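Local coordinates for protein acyl-coenzyme A oxidase 1 (Yarrowia lipolytica, PDB 5Y9D) that oxidises acyl-CoA to trans-2-enoyl-CoA with FAD as cofactor, reducing oxygen to hydrogen peroxide in peroxisomal fatty acid beta-oxidation, at residues R140-P145 against T232-V237; A78-N83 against S323-T328; T43-T48 against G53-T58. All blocks are in the same frame, centred on the assembly; numbering follows the deposited sequence.

Interaction 1. Residues R140-P145 against T232-V237; sequences RGSGTP and TRNFVV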
ATOM      1  N   ARG A 140      13.782 -32.823  -3.060  1.00 39.97           N
ATOM      2  CA  ARG A 140      12.881 -33.925  -2.774  1.00 42.82           C
ATOM      3  C   ARG A 140      11.956 -34.123  -3.972  1.00 43.36           C
ATOM      4  O   ARG A 140      11.853 -35.225  -4.488  1.00 47.37           O
ATOM      5  CB  ARG A 140      12.071 -33.683  -1.492  1.00 44.19           C
ATOM      6  CG  ARG A 140      11.906 -34.928  -0.650  1.00 46.59           C
ATOM      7  CD  ARG A 140      10.734 -34.844   0.311  1.00 55.24           C
ATOM      8  NE  ARG A 140      11.138 -34.448   1.659  1.00 57.65           N
ATOM      9  CZ  ARG A 140      11.259 -33.192   2.084  1.00 59.67           C
ATOM     10  NH1 ARG A 140      11.016 -32.154   1.267  1.00 62.03           N
ATOM     11  NH2 ARG A 140      11.629 -32.969   3.345  1.00 55.28           N
ATOM     12  N   GLY A 141      11.323 -33.044  -4.428  1.00 42.82           N
ATOM     13  CA  GLY A 141      10.316 -33.114  -5.493  1.00 41.19           C
ATOM     14  C   GLY A 141      10.819 -33.404  -6.900  1.00 39.12           C
ATOM     15  O   GLY A 141      10.090 -33.946  -7.710  1.00 38.07           O
ATOM     16  N   SER A 142      12.054 -33.022  -7.209  1.00 39.98           N
ATOM     17  CA  SER A 142      12.613 -33.258  -8.539  1.00 38.52           C
ATOM     18  C   SER A 142      13.805 -34.191  -8.547  1.00 37.31           C
ATOM     19  O   SER A 142      14.242 -34.598  -9.619  1.00 37.26           O
ATOM     20  CB  SER A 142      12.998 -31.953  -9.206  1.00 39.60           C
ATOM     21  OG  SER A 142      11.843 -31.184  -9.504  1.00 44.69           O
ATOM     22  N   GLY A 143      14.335 -34.552  -7.380  1.00 35.99           N
ATOM     23  CA  GLY A 143      15.433 -35.516  -7.349  1.00 35.58           C
ATOM     24  C   GLY A 143      14.939 -36.935  -7.120  1.00 35.15           C
ATOM     25  O   GLY A 143      13.924 -37.118  -6.492  1.00 36.81           O
ATOM     26  N   THR A 144      15.657 -37.938  -7.608  1.00 35.16           N
ATOM     27  CA  THR A 144      15.341 -39.323  -7.254  1.00 38.50           C
ATOM     28  C   THR A 144      15.563 -39.482  -5.753  1.00 42.42           C
ATOM     29  O   THR A 144      16.172 -38.625  -5.139  1.00 43.01           O
ATOM     30  CB  THR A 144      16.225 -40.354  -7.999  1.00 35.76           C
ATOM     31  OG1 THR A 144      17.596 -40.237  -7.567  1.00 35.34           O
ATOM     32  CG2 THR A 144      16.136 -40.147  -9.537  1.00 34.56           C
ATOM     33  N   PRO A 145      15.066 -40.578  -5.166  1.00 46.69           N
ATOM     34  CA  PRO A 145      15.424 -40.893  -3.786  1.00 45.40           C
ATOM     35  C   PRO A 145      16.923 -40.966  -3.511  1.00 42.82           C
ATOM     36  O   PRO A 145      17.341 -40.494  -2.474  1.00 50.75           O
ATOM     37  CB  PRO A 145      14.758 -42.247  -3.551  1.00 43.59           C
ATOM     38  CG  PRO A 145      13.546 -42.181  -4.408  1.00 46.38           C
ATOM     39  CD  PRO A 145      13.977 -41.447  -5.654  1.00 47.03           C
ATOM     40  N   THR A 232      13.357 -26.074 -19.711  1.00 31.76           N
ATOM     41  CA  THR A 232      13.841 -25.691 -18.402  1.00 32.21           C
ATOM     42  C   THR A 232      13.895 -26.844 -17.414  1.00 32.56           C
ATOM     43  O   THR A 232      12.908 -27.490 -17.145  1.00 33.11           O
ATOM     44  CB  THR A 232      12.957 -24.588 -17.825  1.00 31.00           C
ATOM     45  OG1 THR A 232      12.963 -23.481 -18.714  1.00 28.78           O
ATOM     46  CG2 THR A 232      13.466 -24.141 -16.487  1.00 32.44           C
ATOM     47  N   ARG A 233      15.067 -27.028 -16.837  1.00 32.01           N
ATOM     48  CA  ARG A 233      15.409 -28.171 -16.027  1.00 33.18           C
ATOM     49  C   ARG A 233      16.101 -27.720 -14.734  1.00 33.86           C
ATOM     50  O   ARG A 233      16.394 -26.560 -14.572  1.00 34.42           O
ATOM     51  CB  ARG A 233      16.287 -29.115 -16.826  1.00 34.01           C
ATOM     52  CG  ARG A 233      15.607 -30.359 -17.358  1.00 38.18           C
ATOM     53  CD  ARG A 233      14.104 -30.260 -17.472  1.00 40.68           C
ATOM     54  NE  ARG A 233      13.631 -30.912 -18.681  1.00 46.52           N
ATOM     55  CZ  ARG A 233      12.472 -30.656 -19.273  1.00 52.54           C
ATOM     56  NH1 ARG A 233      11.642 -29.765 -18.768  1.00 59.14           N
ATOM     57  NH2 ARG A 233      12.142 -31.296 -20.376  1.00 50.62           N
ATOM     58  N   ASN A 234      16.296 -28.641 -13.802  1.00 33.78           N
ATOM     59  CA  ASN A 234      16.791 -28.363 -12.464  1.00 33.38           C
ATOM     60  C   ASN A 234      18.197 -28.861 -12.185  1.00 30.91           C
ATOM     61  O   ASN A 234      18.438 -30.028 -12.313  1.00 30.64           O
ATOM     62  CB  ASN A 234      15.892 -29.121 -11.502  1.00 39.39           C
ATOM     63  CG  ASN A 234      14.887 -28.244 -10.846  1.00 44.60           C
ATOM     64  OD1 ASN A 234      15.007 -27.043 -10.894  1.00 57.86           O
ATOM     65  ND2 ASN A 234      13.895 -28.834 -10.225  1.00 47.04           N
ATOM     66  N   PHE A 235      19.115 -28.017 -11.736  1.00 29.45           N
ATOM     67  CA  PHE A 235      20.459 -28.532 -11.411  1.00 28.65           C
ATOM     68  C   PHE A 235      20.942 -27.999 -10.076  1.00 27.18           C
ATOM     69  O   PHE A 235      20.679 -26.861  -9.746  1.00 28.64           O
ATOM     70  CB  PHE A 235      21.469 -28.158 -12.505  1.00 28.47           C
ATOM     71  CG  PHE A 235      20.935 -28.318 -13.903  1.00 29.65           C
ATOM     72  CD1 PHE A 235      20.024 -27.414 -14.427  1.00 29.07           C
ATOM     73  CD2 PHE A 235      21.345 -29.384 -14.701  1.00 31.17           C
ATOM     74  CE1 PHE A 235      19.507 -27.585 -15.712  1.00 31.61           C
ATOM     75  CE2 PHE A 235      20.856 -29.557 -15.996  1.00 30.44           C
ATOM     76  CZ  PHE A 235      19.932 -28.656 -16.512  1.00 30.57           C
ATOM     77  N   VAL A 236      21.633 -28.829  -9.307  1.00 25.23           N
ATOM     78  CA  VAL A 236      22.345 -28.361  -8.149  1.00 24.42           C
ATOM     79  C   VAL A 236      23.726 -27.864  -8.556  1.00 25.58           C
ATOM     80  O   VAL A 236      24.521 -28.621  -9.134  1.00 24.57           O
ATOM     81  CB  VAL A 236      22.557 -29.450  -7.094  1.00 24.22           C
ATOM     82  CG1 VAL A 236      23.337 -28.874  -5.904  1.00 24.48           C
ATOM     83  CG2 VAL A 236      21.219 -30.021  -6.641  1.00 24.83           C
ATOM     84  N   VAL A 237      24.025 -26.608  -8.206  1.00 25.14           N
ATOM     85  CA  VAL A 237      25.309 -26.007  -8.515  1.00 24.59           C
ATOM     86  C   VAL A 237      25.909 -25.488  -7.207  1.00 24.39           C
ATOM     87  O   VAL A 237      25.293 -24.665  -6.536  1.00 21.87           O
ATOM     88  CB  VAL A 237      25.156 -24.851  -9.544  1.00 25.21           C
ATOM     89  CG1 VAL A 237      26.518 -24.366 -10.045  1.00 25.74           C
ATOM     90  CG2 VAL A 237      24.261 -25.258 -10.717  1.00 24.16           C
TER
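Two first torsions bring Ser142 OG and Asn234 ND2 together: the hydroxyl of Ser142 sits opposite its own carbonyl carbon (chi1 -68°), while Asn234 turns by chi1 -102°, away from a staggered position, to hold its amide nitrogen toward the helix end. The contact shows how one small side-chain contact can join a helix end to a strand. Asn234 ND2 lies 3.2 Å from Ser142 OG and 3.4 Å from Ser142 CB, so the amide nitrogen approaches the last bond of the serine side chain. The backbones stay apart, with the CA atoms of Ser142 and Asn234 separated by 7.5 Å. Both residues are buried.

The loop that follows strand 275-278 bonds to both segments. Arg285 makes a backbone hydrogen bond with Ser142 and a side-chain one to Gly143 O, and nearby Leu283 bonds to the backbone of Asn234. The Asn234 side chain also rests on Val218 and Phe220 of the adjoining strand 216-225, while Val236, two residues on, touches Trp151 of helix 145-153. Gly143 ends helix 122-142, and Thr144 then acts as N-cap of the next helix.

The side chain of Asn234 is about 10 Å from a bound FAD. The acyl-CoA oxidase and dehydrogenase architecture places an N-terminal helical domain before a middle beta domain and then a C-terminal helical domain, and this contact lies at the first of those junctions.

Interaction 2. Residues A78-N83 against S323-T328; sequences ADYDCN and SKRFLT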
ATOM      1  N   ALA A  78      13.334  -4.581  19.481  1.00 31.54           N
ATOM      2  CA  ALA A  78      14.133  -3.494  18.882  1.00 29.14           C
ATOM      3  C   ALA A  78      14.127  -3.497  17.333  1.00 28.95           C
ATOM      4  O   ALA A  78      14.749  -2.659  16.722  1.00 28.97           O
ATOM      5  CB  ALA A  78      15.565  -3.514  19.437  1.00 25.67           C
ATOM      6  N   ASP A  79      13.389  -4.407  16.709  1.00 29.95           N
ATOM      7  CA  ASP A  79      13.459  -4.592  15.257  1.00 30.97           C
ATOM      8  C   ASP A  79      13.029  -3.433  14.393  1.00 30.63           C
ATOM      9  O   ASP A  79      13.438  -3.331  13.234  1.00 35.03           O
ATOM     10  CB  ASP A  79      12.566  -5.752  14.849  1.00 33.82           C
ATOM     11  CG  ASP A  79      13.175  -7.084  15.138  1.00 35.01           C
ATOM     12  OD1 ASP A  79      14.285  -7.145  15.692  1.00 41.70           O
ATOM     13  OD2 ASP A  79      12.533  -8.090  14.804  1.00 40.99           O
ATOM     14  N   TYR A  80      12.146  -2.598  14.898  1.00 27.88           N
ATOM     15  CA  TYR A  80      11.712  -1.469  14.121  1.00 27.15           C
ATOM     16  C   TYR A  80      12.835  -0.447  13.940  1.00 28.16           C
ATOM     17  O   TYR A  80      12.875   0.269  12.951  1.00 26.67           O
ATOM     18  CB  TYR A  80      10.536  -0.804  14.789  1.00 26.57           C
ATOM     19  CG  TYR A  80       9.309  -1.672  14.857  1.00 25.19           C
ATOM     20  CD1 TYR A  80       8.727  -2.181  13.713  1.00 25.36           C
ATOM     21  CD2 TYR A  80       8.727  -1.973  16.071  1.00 25.08           C
ATOM     22  CE1 TYR A  80       7.588  -2.972  13.775  1.00 24.99           C
ATOM     23  CE2 TYR A  80       7.612  -2.770  16.141  1.00 26.03           C
ATOM     24  CZ  TYR A  80       7.038  -3.255  14.991  1.00 26.18           C
ATOM     25  OH  TYR A  80       5.898  -4.018  15.102  1.00 27.68           O
ATOM     26  N   ASP A  81      13.736  -0.406  14.915  1.00 29.45           N
ATOM     27  CA  ASP A  81      14.848   0.519  14.936  1.00 31.69           C
ATOM     28  C   ASP A  81      16.069   0.019  14.127  1.00 29.28           C
ATOM     29  O   ASP A  81      17.005   0.754  13.950  1.00 26.32           O
ATOM     30  CB  ASP A  81      15.283   0.755  16.398  1.00 35.20           C
ATOM     31  CG  ASP A  81      14.183   1.406  17.259  1.00 38.96           C
ATOM     32  OD1 ASP A  81      13.640   2.471  16.864  1.00 38.82           O
ATOM     33  OD2 ASP A  81      13.871   0.848  18.348  1.00 40.88           O
ATOM     34  N   CYS A  82      16.040  -1.224  13.646  1.00 29.70           N
ATOM     35  CA  CYS A  82      17.184  -1.843  12.966  1.00 30.29           C
ATOM     36  C   CYS A  82      17.560  -1.253  11.610  1.00 31.51           C
ATOM     37  O   CYS A  82      16.700  -1.143  10.705  1.00 31.30           O
ATOM     38  CB  CYS A  82      16.916  -3.334  12.764  1.00 31.52           C
ATOM     39  SG  CYS A  82      17.263  -4.246  14.289  1.00 37.96           S
ATOM     40  N   ASN A  83      18.854  -0.935  11.445  1.00 28.55           N
ATOM     41  CA  ASN A  83      19.394  -0.681  10.100  1.00 26.55           C
ATOM     42  C   ASN A  83      19.609  -2.004   9.366  1.00 25.90           C
ATOM     43  O   ASN A  83      19.592  -3.067   9.980  1.00 23.40           O
ATOM     44  CB  ASN A  83      20.665   0.210  10.141  1.00 25.91           C
ATOM     45  CG  ASN A  83      21.895  -0.489  10.691  1.00 27.32           C
ATOM     46  OD1 ASN A  83      22.364  -1.502  10.139  1.00 31.99           O
ATOM     47  ND2 ASN A  83      22.472   0.074  11.737  1.00 26.47           N
ATOM     48  N   SER A 323      -3.020 -10.662   8.572  1.00 23.77           N
ATOM     49  CA  SER A 323      -4.265  -9.896   8.624  1.00 23.57           C
ATOM     50  C   SER A 323      -4.811  -9.882  10.008  1.00 22.98           C
ATOM     51  O   SER A 323      -5.238  -8.862  10.489  1.00 21.79           O
ATOM     52  CB  SER A 323      -5.312 -10.477   7.688  1.00 23.51           C
ATOM     53  OG  SER A 323      -5.000 -10.072   6.367  1.00 25.82           O
ATOM     54  N   LYS A 324      -4.752 -11.020  10.675  1.00 24.81           N
ATOM     55  CA  LYS A 324      -5.374 -11.093  11.957  1.00 25.63           C
ATOM     56  C   LYS A 324      -4.572 -10.283  12.962  1.00 27.87           C
ATOM     57  O   LYS A 324      -5.127  -9.855  13.969  1.00 30.09           O
ATOM     58  CB  LYS A 324      -5.565 -12.521  12.408  1.00 24.33           C
ATOM     59  CG  LYS A 324      -4.408 -13.107  13.192  1.00 24.25           C
ATOM     60  CD  LYS A 324      -4.546 -14.629  13.241  1.00 23.64           C
ATOM     61  CE  LYS A 324      -3.371 -15.217  13.963  1.00 24.16           C
ATOM     62  NZ  LYS A 324      -3.599 -16.642  14.202  1.00 25.67           N
ATOM     63  N   ARG A 325      -3.287 -10.068  12.688  1.00 26.68           N
ATOM     64  CA  ARG A 325      -2.474  -9.309  13.595  1.00 26.78           C
ATOM     65  C   ARG A 325      -2.854  -7.844  13.492  1.00 26.40           C
ATOM     66  O   ARG A 325      -3.073  -7.171  14.489  1.00 24.56           O
ATOM     67  CB  ARG A 325      -0.995  -9.481  13.260  1.00 27.65           C
ATOM     68  CG  ARG A 325      -0.065  -8.646  14.134  1.00 27.65           C
ATOM     69  CD  ARG A 325       1.403  -8.779  13.730  1.00 28.84           C
ATOM     70  NE  ARG A 325       2.179  -7.696  14.316  1.00 27.70           N
ATOM     71  CZ  ARG A 325       3.251  -7.139  13.771  1.00 26.83           C
ATOM     72  NH1 ARG A 325       3.741  -7.558  12.608  1.00 24.06           N
ATOM     73  NH2 ARG A 325       3.794  -6.100  14.390  1.00 26.92           N
ATOM     74  N   PHE A 326      -2.957  -7.347  12.270  1.00 27.19           N
ATOM     75  CA  PHE A 326      -3.197  -5.919  12.084  1.00 26.64           C
ATOM     76  C   PHE A 326      -4.661  -5.560  12.312  1.00 25.53           C
ATOM     77  O   PHE A 326      -4.945  -4.489  12.779  1.00 25.76           O
ATOM     78  CB  PHE A 326      -2.623  -5.432  10.748  1.00 26.41           C
ATOM     79  CG  PHE A 326      -1.109  -5.414  10.730  1.00 25.92           C
ATOM     80  CD1 PHE A 326      -0.408  -4.440  11.430  1.00 24.96           C
ATOM     81  CD2 PHE A 326      -0.386  -6.385  10.046  1.00 25.51           C
ATOM     82  CE1 PHE A 326       0.981  -4.405  11.429  1.00 25.32           C
ATOM     83  CE2 PHE A 326       1.005  -6.372  10.061  1.00 26.32           C
ATOM     84  CZ  PHE A 326       1.693  -5.368  10.745  1.00 26.12           C
ATOM     85  N   LEU A 327      -5.595  -6.465  12.064  1.00 25.71           N
ATOM     86  CA  LEU A 327      -6.988  -6.176  12.423  1.00 25.92           C
ATOM     87  C   LEU A 327      -7.143  -6.090  13.948  1.00 27.37           C
ATOM     88  O   LEU A 327      -7.880  -5.230  14.465  1.00 27.56           O
ATOM     89  CB  LEU A 327      -7.925  -7.212  11.842  1.00 26.43           C
ATOM     90  CG  LEU A 327      -8.351  -6.901  10.414  1.00 27.39           C
ATOM     91  CD1 LEU A 327      -8.590  -8.201   9.689  1.00 28.12           C
ATOM     92  CD2 LEU A 327      -9.612  -6.026  10.377  1.00 27.31           C
ATOM     93  N   THR A 328      -6.414  -6.944  14.673  1.00 25.64           N
ATOM     94  CA  THR A 328      -6.396  -6.842  16.117  1.00 24.30           C
ATOM     95  C   THR A 328      -5.760  -5.529  16.613  1.00 24.18           C
ATOM     96  O   THR A 328      -6.233  -4.930  17.553  1.00 23.17           O
ATOM     97  CB  THR A 328      -5.726  -8.049  16.749  1.00 24.25           C
ATOM     98  OG1 THR A 328      -6.500  -9.209  16.447  1.00 24.78           O
ATOM     99  CG2 THR A 328      -5.627  -7.919  18.286  1.00 25.07           C
TER
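Tyr80 and Arg325 meet with their backbones far apart: the nearest CA atoms, those of Tyr80 and Phe326, are separated by 15.7 Å. Residues 79-81 have helical backbone angles without the regular bonds; Asp81 N bonds to Ala78 O at 3.1 Å, whereas 323-328 belongs to helix 306-334. Tyr80 and Arg325 span the distance between them from opposite directions. The arginine carries its CG anti to the backbone N (chi1 177°) and stays extended as far as NE, which delivers NH2 to the tyrosine hydroxyl. Arg325 NH2 donates a weak hydrogen bond of 3.0 Å to Tyr80 OH, bent to 125° at the hydrogen. The hydroxyl lies at the guanidinium edge, in its plane, and ring and guanidinium are nearly coplanar. Phe326 lays CZ over one guanidinium face, toward its rim, 3.5 Å above the plane.

Stronger partners lie nearby: Tyr80 OH bonds to Asn655 O, while Arg325 gives NE to Ile654 O and NH1 to Met119 O. Three neutral oxygens, two of them backbone carbonyls, thus accept from the buried guanidinium and probably stabilise its charge; no carboxylate is among these partners, and the cation may polarise the phenol.

Interaction 3. Residues T43-T48 against G53-T58; sequences TVRDVT and GGEEET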
ATOM      1  N   THR A  43     -17.206 -18.238  25.052  1.00 35.30           N
ATOM      2  CA  THR A  43     -15.865 -18.574  25.502  1.00 36.01           C
ATOM      3  C   THR A  43     -14.860 -18.410  24.355  1.00 38.54           C
ATOM      4  O   THR A  43     -14.932 -19.127  23.341  1.00 40.17           O
ATOM      5  CB  THR A  43     -15.817 -20.020  25.989  1.00 37.01           C
ATOM      6  OG1 THR A  43     -16.738 -20.172  27.082  1.00 39.47           O
ATOM      7  CG2 THR A  43     -14.383 -20.418  26.426  1.00 36.34           C
ATOM      8  N   VAL A  44     -13.924 -17.474  24.517  1.00 36.98           N
ATOM      9  CA  VAL A  44     -12.993 -17.113  23.441  1.00 37.14           C
ATOM     10  C   VAL A  44     -12.328 -18.337  22.824  1.00 33.72           C
ATOM     11  O   VAL A  44     -12.219 -18.442  21.628  1.00 35.31           O
ATOM     12  CB  VAL A  44     -11.887 -16.145  23.925  1.00 36.96           C
ATOM     13  CG1 VAL A  44     -10.783 -16.024  22.891  1.00 38.38           C
ATOM     14  CG2 VAL A  44     -12.469 -14.779  24.216  1.00 36.72           C
ATOM     15  N   ARG A  45     -11.901 -19.270  23.649  1.00 33.01           N
ATOM     16  CA  ARG A  45     -11.168 -20.426  23.160  1.00 30.08           C
ATOM     17  C   ARG A  45     -12.011 -21.330  22.283  1.00 32.56           C
ATOM     18  O   ARG A  45     -11.451 -22.114  21.524  1.00 35.00           O
ATOM     19  CB  ARG A  45     -10.597 -21.210  24.320  1.00 28.68           C
ATOM     20  CG  ARG A  45      -9.478 -22.129  23.933  1.00 29.75           C
ATOM     21  CD  ARG A  45      -9.079 -22.971  25.118  1.00 29.36           C
ATOM     22  NE  ARG A  45      -7.955 -23.866  24.819  1.00 30.83           N
ATOM     23  CZ  ARG A  45      -6.672 -23.491  24.728  1.00 28.78           C
ATOM     24  NH1 ARG A  45      -6.304 -22.212  24.832  1.00 28.05           N
ATOM     25  NH2 ARG A  45      -5.752 -24.401  24.498  1.00 27.11           N
ATOM     26  N   ASP A  46     -13.345 -21.254  22.363  1.00 31.61           N
ATOM     27  CA  ASP A  46     -14.154 -22.052  21.452  1.00 31.84           C
ATOM     28  C   ASP A  46     -13.989 -21.497  20.009  1.00 31.16           C
ATOM     29  O   ASP A  46     -13.842 -22.269  19.065  1.00 32.38           O
ATOM     30  CB  ASP A  46     -15.631 -22.105  21.870  1.00 35.32           C
ATOM     31  CG  ASP A  46     -15.892 -22.944  23.137  1.00 38.45           C
ATOM     32  OD1 ASP A  46     -15.144 -23.888  23.469  1.00 44.49           O
ATOM     33  OD2 ASP A  46     -16.906 -22.669  23.798  1.00 41.30           O
ATOM     34  N   VAL A  47     -14.005 -20.176  19.836  1.00 29.49           N
ATOM     35  CA  VAL A  47     -13.747 -19.581  18.517  1.00 31.78           C
ATOM     36  C   VAL A  47     -12.308 -19.860  18.054  1.00 32.60           C
ATOM     37  O   VAL A  47     -12.094 -20.165  16.893  1.00 35.31           O
ATOM     38  CB  VAL A  47     -13.990 -18.057  18.463  1.00 30.08           C
ATOM     39  CG1 VAL A  47     -13.893 -17.565  17.027  1.00 29.07           C
ATOM     40  CG2 VAL A  47     -15.359 -17.712  19.014  1.00 31.65           C
ATOM     41  N   THR A  48     -11.342 -19.761  18.968  1.00 31.62           N
ATOM     42  CA  THR A  48      -9.933 -20.054  18.668  1.00 31.00           C
ATOM     43  C   THR A  48      -9.798 -21.504  18.147  1.00 31.06           C
ATOM     44  O   THR A  48      -9.138 -21.748  17.153  1.00 29.30           O
ATOM     45  CB  THR A  48      -9.025 -19.792  19.909  1.00 28.31           C
ATOM     46  OG1 THR A  48      -9.222 -18.449  20.392  1.00 26.08           O
ATOM     47  CG2 THR A  48      -7.570 -19.931  19.554  1.00 28.41           C
ATOM     48  N   GLY A  53      -9.109 -25.672  13.899  1.00 36.54           N
ATOM     49  CA  GLY A  53      -9.519 -27.048  13.592  1.00 35.57           C
ATOM     50  C   GLY A  53      -9.420 -27.987  14.783  1.00 37.49           C
ATOM     51  O   GLY A  53      -9.001 -29.114  14.623  1.00 42.26           O
ATOM     52  N   GLY A  54      -9.794 -27.511  15.976  1.00 36.65           N
ATOM     53  CA  GLY A  54      -9.868 -28.319  17.187  1.00 36.00           C
ATOM     54  C   GLY A  54      -8.906 -27.901  18.298  1.00 37.22           C
ATOM     55  O   GLY A  54      -7.900 -27.245  18.026  1.00 39.55           O
ATOM     56  N   GLU A  55      -9.214 -28.316  19.535  1.00 34.65           N
ATOM     57  CA  GLU A  55      -8.407 -28.032  20.719  1.00 39.34           C
ATOM     58  C   GLU A  55      -6.978 -28.594  20.622  1.00 40.77           C
ATOM     59  O   GLU A  55      -6.012 -27.972  21.096  1.00 39.91           O
ATOM     60  CB  GLU A  55      -9.117 -28.568  21.973  1.00 41.00           C
ATOM     61  CG  GLU A  55      -8.268 -28.665  23.243  1.00 43.46           C
ATOM     62  CD  GLU A  55      -8.009 -27.314  23.928  1.00 45.54           C
ATOM     63  OE1 GLU A  55      -8.984 -26.587  24.246  1.00 50.31           O
ATOM     64  OE2 GLU A  55      -6.828 -26.993  24.189  1.00 41.77           O
ATOM     65  N   GLU A  56      -6.837 -29.750  19.982  1.00 42.58           N
ATOM     66  CA  GLU A  56      -5.532 -30.345  19.788  1.00 43.07           C
ATOM     67  C   GLU A  56      -4.653 -29.435  18.946  1.00 41.27           C
ATOM     68  O   GLU A  56      -3.479 -29.240  19.249  1.00 38.52           O
ATOM     69  CB  GLU A  56      -5.656 -31.711  19.128  1.00 49.24           C
ATOM     70  CG  GLU A  56      -6.561 -32.678  19.881  1.00 56.39           C
ATOM     71  CD  GLU A  56      -6.175 -32.824  21.345  1.00 63.94           C
ATOM     72  OE1 GLU A  56      -4.970 -33.111  21.618  1.00 64.07           O
ATOM     73  OE2 GLU A  56      -7.082 -32.656  22.209  1.00 65.69           O
ATOM     74  N   GLU A  57      -5.234 -28.847  17.908  1.00 41.56           N
ATOM     75  CA  GLU A  57      -4.475 -27.994  17.003  1.00 41.30           C
ATOM     76  C   GLU A  57      -4.100 -26.686  17.695  1.00 38.35           C
ATOM     77  O   GLU A  57      -2.983 -26.199  17.579  1.00 37.54           O
ATOM     78  CB  GLU A  57      -5.260 -27.715  15.730  1.00 44.70           C
ATOM     79  CG  GLU A  57      -5.901 -28.937  15.077  1.00 50.72           C
ATOM     80  CD  GLU A  57      -4.923 -30.057  14.746  1.00 56.32           C
ATOM     81  OE1 GLU A  57      -3.697 -29.805  14.654  1.00 65.38           O
ATOM     82  OE2 GLU A  57      -5.391 -31.203  14.558  1.00 52.89           O
ATOM     83  N   THR A  58      -5.036 -26.131  18.435  1.00 37.92           N
ATOM     84  CA  THR A  58      -4.752 -24.973  19.246  1.00 37.72           C
ATOM     85  C   THR A  58      -3.619 -25.208  20.234  1.00 37.69           C
ATOM     86  O   THR A  58      -2.779 -24.317  20.434  1.00 34.67           O
ATOM     87  CB  THR A  58      -5.999 -24.547  19.989  1.00 38.10           C
ATOM     88  OG1 THR A  58      -6.981 -24.217  19.006  1.00 41.37           O
ATOM     89  CG2 THR A  58      -5.722 -23.339  20.864  1.00 37.87           C
TER
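Arg45 and Glu55 supply the ionic part of this contact, a bidentate, side-on salt bridge between consecutive helices. The guanidinium grips the carboxylate with two nitrogens: Arg45 NE bonds to Glu55 OE1 at 3.0 Å, and Arg45 NH2 to Glu55 OE2 at 2.8 Å. Both bonds are close to straight (167° and 169°) and use the syn sides of the oxygens. The side chains, an extended arginine and a bent glutamate, cross at about a right angle, yet the bend at chi2 (76°) turns the carboxylate nearly into the guanidinium plane. Glu62 provides NH2 of Arg45 with a second salt bridge, and Gln59 bonds to Glu55 OE2, so the pair is fixed from the following helical turns.

Van der Waals contacts lie beside the ion pair. The methyl group of Thr58, CG2, sits over one guanidinium face, offset toward its rim, 3.8 Å from Arg45 NH2, and is 4.1 Å from Thr48 CG2.

Both threonine hydroxyls are bonded outside the segments: Thr58 OG1 to the side chains of Asn49 and Asn52, Thr48 OG1 to the backbone O of Ala646.

Between the helices the chain turns through Gly53 and Gly54, both with positive phi, Gly54 being the N-cap of helix 55-70. These are two consecutive helices joined by a tight glycine turn in the N-terminal helical domain, with a salt bridge between them.

From the N terminus, interaction 3 closes first: it spans only four intervening residues and sets helix 44-52 against the start of helix 55-70. The loop after the latter helix opens interaction 2, whose partner waits 240 residues onward in helix 306-334. Interaction 1 is nested inside that large loop, opening at the end of helix 122-142 and closing on strand 228-238. Interaction 3 stands in series with both, and no contact crosses another. Together they join the N-terminal helices to one another, to the middle beta domain and to helix 306-334 of the C-alpha1 domain. Interactions 2 and 3 approach to about 7 Å between nearest atoms, whereas interaction 1 lies farther off.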